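Local structure of CaaX farnesyltransferase beta subunit Ram1 (Aspergillus fumigatus, 4LNG) at residues W153-A158 / V207-M212. The protein is the beta subunit of an enzyme that probably transfers a farnesyl group from farnesyl diphosphate to a cysteine fourth from the C terminus of target proteins, using zinc. Residues are numbered along the deposited sequence; the frame is centred on the assembly and turned at random.
Sequences WMVYWA and VLSIAM. With K (potassium ion), chain K; JAN (6-[(S)-amino(4-chlorophenyl)(1-methyl-1H-imidazol-5-yl)methyl]-4-(3-chlorophenyl)-1-methylquinolin-2(1H)-one), chain F.
The Tyr156 ring is the flat group that meets Leu208, Ser209 and Met212. Ser209 OG sits at its edge, near the ring plane, and Trp157 NE1 at the edge in plane, while the methyl ends of Leu208 and Met212 approach obliquely. Leu208 CD1 lies 3.5 Å from Tyr156 CE1. Met212 CE comes equally close to Tyr156 CD1, and its chain, bent at the last torsion (chi3 -77°), runs across the tyrosine at about a right angle. Tyr156 CG is anti to the backbone N (chi1 164°), and this brings the ring up to Leu208 and Met212. The phenol OH is hydrogen-bonded to Val499 O. Where the helices come nearest, Ser209 OG lies 3.3 Å from Tyr156 CA and touches Val155 CG1. It makes no hydrogen bond across the contact; its partner is Ala205 O, one turn back in its own helix.

Beside the bound inhibitor JAN, one face of the Trp153 ring carries Trp157 CZ2 and a JAN chlorine, both toward the rim. Tyr156 CD2 lies at its edge, in plane. Trp153 NE1 is 3.3 Å from a potassium ion, and Trp153 also touches farnesyl diphosphate. Trp153 O lies over one face of the Trp157 ring, and JAN C24 at its edge, in plane. Trp157 CH2 meets JAN C23 at 3.5 Å.

The axes of segments 153-158 and 207-212 approach to 9.0 Å, and their directions differ by 39°. The contact joins helices 151-164 and 200-213 of the alpha-alpha toroid. Helix 151-164 packs Tyr156 against helix 200-213 and places Trp153 and Trp157 in the aromatic-lined active-site pocket of protein farnesyltransferases.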
loop_
_atom_site.group_PDB
_atom_site.type_symbol
_atom_site.label_atom_id
_atom_site.label_comp_id
_atom_site.label_asym_id
_atom_site.label_seq_id
_atom_site.Cartn_x
_atom_site.Cartn_y
_atom_site.Cartn_z
ATOM N N TRP B 153 15.459 0.679 5.135
ATOM C CA TRP B 153 14.185 1.326 5.456
ATOM C C TRP B 153 14.308 2.152 6.735
ATOM O O TRP B 153 13.802 3.273 6.816
ATOM C CB TRP B 153 13.078 0.288 5.670
ATOM C CG TRP B 153 12.275 -0.109 4.456
ATOM C CD1 TRP B 153 12.048 -1.380 4.014
ATOM C CD2 TRP B 153 11.562 0.760 3.557
ATOM N NE1 TRP B 153 11.252 -1.358 2.891
ATOM C CE2 TRP B 153 10.944 -0.058 2.590
ATOM C CE3 TRP B 153 11.397 2.145 3.472
ATOM C CZ2 TRP B 153 10.171 0.464 1.552
ATOM C CZ3 TRP B 153 10.628 2.662 2.441
ATOM C CH2 TRP B 153 10.024 1.821 1.496
ATOM N N MET B 154 14.977 1.593 7.738
ATOM C CA MET B 154 15.104 2.260 9.030
ATOM C C MET B 154 15.871 3.574 8.916
ATOM O O MET B 154 15.560 4.545 9.607
ATOM C CB MET B 154 15.769 1.336 10.049
ATOM C CG MET B 154 15.055 0.004 10.202
ATOM S SD MET B 154 15.944 -1.138 11.272
ATOM C CE MET B 154 15.849 -0.263 12.824
ATOM N N VAL B 155 16.865 3.602 8.035
ATOM C CA VAL B 155 17.608 4.827 7.777
ATOM C C VAL B 155 16.715 5.863 7.103
ATOM O O VAL B 155 16.713 7.036 7.478
ATOM C CB VAL B 155 18.847 4.556 6.903
ATOM C CG1 VAL B 155 19.515 5.864 6.502
ATOM C CG2 VAL B 155 19.827 3.664 7.650
ATOM N N TYR B 156 15.944 5.421 6.118
ATOM C CA TYR B 156 15.059 6.318 5.386
ATOM C C TYR B 156 13.973 6.944 6.269
ATOM O O TYR B 156 13.772 8.157 6.241
ATOM C CB TYR B 156 14.409 5.602 4.196
ATOM C CG TYR B 156 13.214 6.361 3.673
ATOM C CD1 TYR B 156 13.377 7.533 2.942
ATOM C CD2 TYR B 156 11.921 5.929 3.946
ATOM C CE1 TYR B 156 12.281 8.249 2.486
ATOM C CE2 TYR B 156 10.824 6.629 3.494
ATOM C CZ TYR B 156 11.006 7.787 2.762
ATOM O OH TYR B 156 9.905 8.477 2.315
ATOM N N TRP B 157 13.275 6.114 7.040
ATOM C CA TRP B 157 12.182 6.582 7.892
ATOM C C TRP B 157 12.658 7.660 8.869
ATOM O O TRP B 157 11.982 8.672 9.072
ATOM C CB TRP B 157 11.558 5.416 8.667
ATOM C CG TRP B 157 10.880 4.390 7.799
ATOM C CD1 TRP B 157 10.200 4.613 6.637
ATOM C CD2 TRP B 157 10.832 2.974 8.027
ATOM N NE1 TRP B 157 9.726 3.421 6.128
ATOM C CE2 TRP B 157 10.103 2.402 6.964
ATOM C CE3 TRP B 157 11.331 2.137 9.029
ATOM C CZ2 TRP B 157 9.864 1.030 6.874
ATOM C CZ3 TRP B 157 11.094 0.774 8.938
ATOM C CH2 TRP B 157 10.365 0.237 7.871
ATOM N N ALA B 158 13.830 7.444 9.460
ATOM C CA ALA B 158 14.395 8.410 10.398
ATOM C C ALA B 158 14.801 9.719 9.722
ATOM O O ALA B 158 14.486 10.803 10.219
ATOM C CB ALA B 158 15.569 7.806 11.145
ATOM N N VAL B 207 18.255 5.060 -2.075
ATOM C CA VAL B 207 18.262 6.179 -3.014
ATOM C C VAL B 207 17.636 7.442 -2.415
ATOM O O VAL B 207 18.181 8.537 -2.553
ATOM C CB VAL B 207 17.563 5.811 -4.347
ATOM C CG1 VAL B 207 17.307 7.055 -5.186
ATOM C CG2 VAL B 207 18.407 4.800 -5.126
ATOM N N LEU B 208 16.502 7.285 -1.737
ATOM C CA LEU B 208 15.836 8.419 -1.100
ATOM C C LEU B 208 16.678 8.991 0.039
ATOM O O LEU B 208 16.731 10.205 0.234
ATOM C CB LEU B 208 14.456 8.023 -0.570
ATOM C CG LEU B 208 13.382 7.609 -1.580
ATOM C CD1 LEU B 208 12.037 7.533 -0.887
ATOM C CD2 LEU B 208 13.318 8.567 -2.749
ATOM N N SER B 209 17.325 8.109 0.796
ATOM C CA SER B 209 18.222 8.532 1.868
ATOM C C SER B 209 19.396 9.323 1.310
ATOM O O SER B 209 19.794 10.344 1.867
ATOM C CB SER B 209 18.743 7.319 2.641
ATOM O OG SER B 209 17.714 6.727 3.418
ATOM N N ILE B 210 19.952 8.830 0.210
ATOM C CA ILE B 210 21.057 9.491 -0.465
ATOM C C ILE B 210 20.613 10.850 -0.995
ATOM O O ILE B 210 21.351 11.831 -0.909
ATOM C CB ILE B 210 21.616 8.593 -1.599
ATOM C CG1 ILE B 210 22.484 7.485 -0.994
ATOM C CG2 ILE B 210 22.411 9.410 -2.610
ATOM C CD1 ILE B 210 22.705 6.298 -1.904
ATOM N N ALA B 211 19.392 10.903 -1.520
ATOM C CA ALA B 211 18.810 12.150 -2.003
ATOM C C ALA B 211 18.688 13.188 -0.888
ATOM O O ALA B 211 19.010 14.362 -1.083
ATOM C CB ALA B 211 17.447 11.889 -2.639
ATOM N N MET B 212 18.232 12.755 0.283
ATOM C CA MET B 212 18.051 13.682 1.400
ATOM C C MET B 212 19.366 14.251 1.940
ATOM O O MET B 212 19.455 15.451 2.200
ATOM C CB MET B 212 17.217 13.049 2.522
ATOM C CG MET B 212 15.734 12.978 2.200
ATOM S SD MET B 212 14.718 12.363 3.557
ATOM C CE MET B 212 15.053 10.608 3.458
HETATM K K K K . 9.639 -4.004 1.787
HETATM C C1 JAN F . 0.218 -3.561 7.122
HETATM N N1 JAN F . 0.976 -2.528 7.965
HETATM C C2 JAN F . 0.314 -1.451 8.273
HETATM N N2 JAN F . 0.982 -0.796 9.116
HETATM C C3 JAN F . 2.271 -1.282 9.439
HETATM C C4 JAN F . 2.150 -2.613 8.780
HETATM C C5 JAN F . 3.323 -3.788 8.653
HETATM C C6 JAN F . 3.576 -3.889 7.111
HETATM C C7 JAN F . 3.819 -2.750 6.427
HETATM C C8 JAN F . 4.316 -2.664 5.111
HETATM C C9 JAN F . 4.637 -4.151 4.877
HETATM CL CL1 JAN F . 5.495 -4.093 3.138
HETATM C C10 JAN F . 4.451 -5.205 5.446
HETATM C C11 JAN F . 3.830 -5.096 6.744
HETATM N N3 JAN F . 2.572 -4.959 8.967
HETATM C C12 JAN F . 4.396 -3.219 9.592
HETATM C C13 JAN F . 5.523 -3.056 9.090
HETATM C C14 JAN F . 6.527 -2.824 10.008
HETATM C C15 JAN F . 3.959 -3.345 10.896
HETATM C C16 JAN F . 5.054 -2.872 11.976
HETATM C C17 JAN F . 6.338 -2.517 11.177
HETATM N N4 JAN F . 7.312 -2.237 12.241
HETATM C C18 JAN F . 6.878 -2.050 13.739
HETATM C C19 JAN F . 8.508 -1.755 11.814
HETATM O O1 JAN F . 9.306 -1.389 12.712
HETATM C C20 JAN F . 8.689 -1.920 10.451
HETATM C C21 JAN F . 7.884 -2.519 9.545
HETATM C C22 JAN F . 8.219 -2.598 8.120
HETATM C C23 JAN F . 7.576 -1.679 7.173
HETATM C C24 JAN F . 8.088 -1.951 5.908
HETATM CL CL2 JAN F . 7.368 -0.916 4.644
HETATM C C25 JAN F . 8.986 -3.029 5.387
HETATM C C26 JAN F . 9.648 -3.669 6.505
HETATM C C27 JAN F . 9.169 -3.477 7.700
HETATM O O HOH W 1 8.831 -6.190 4.155
#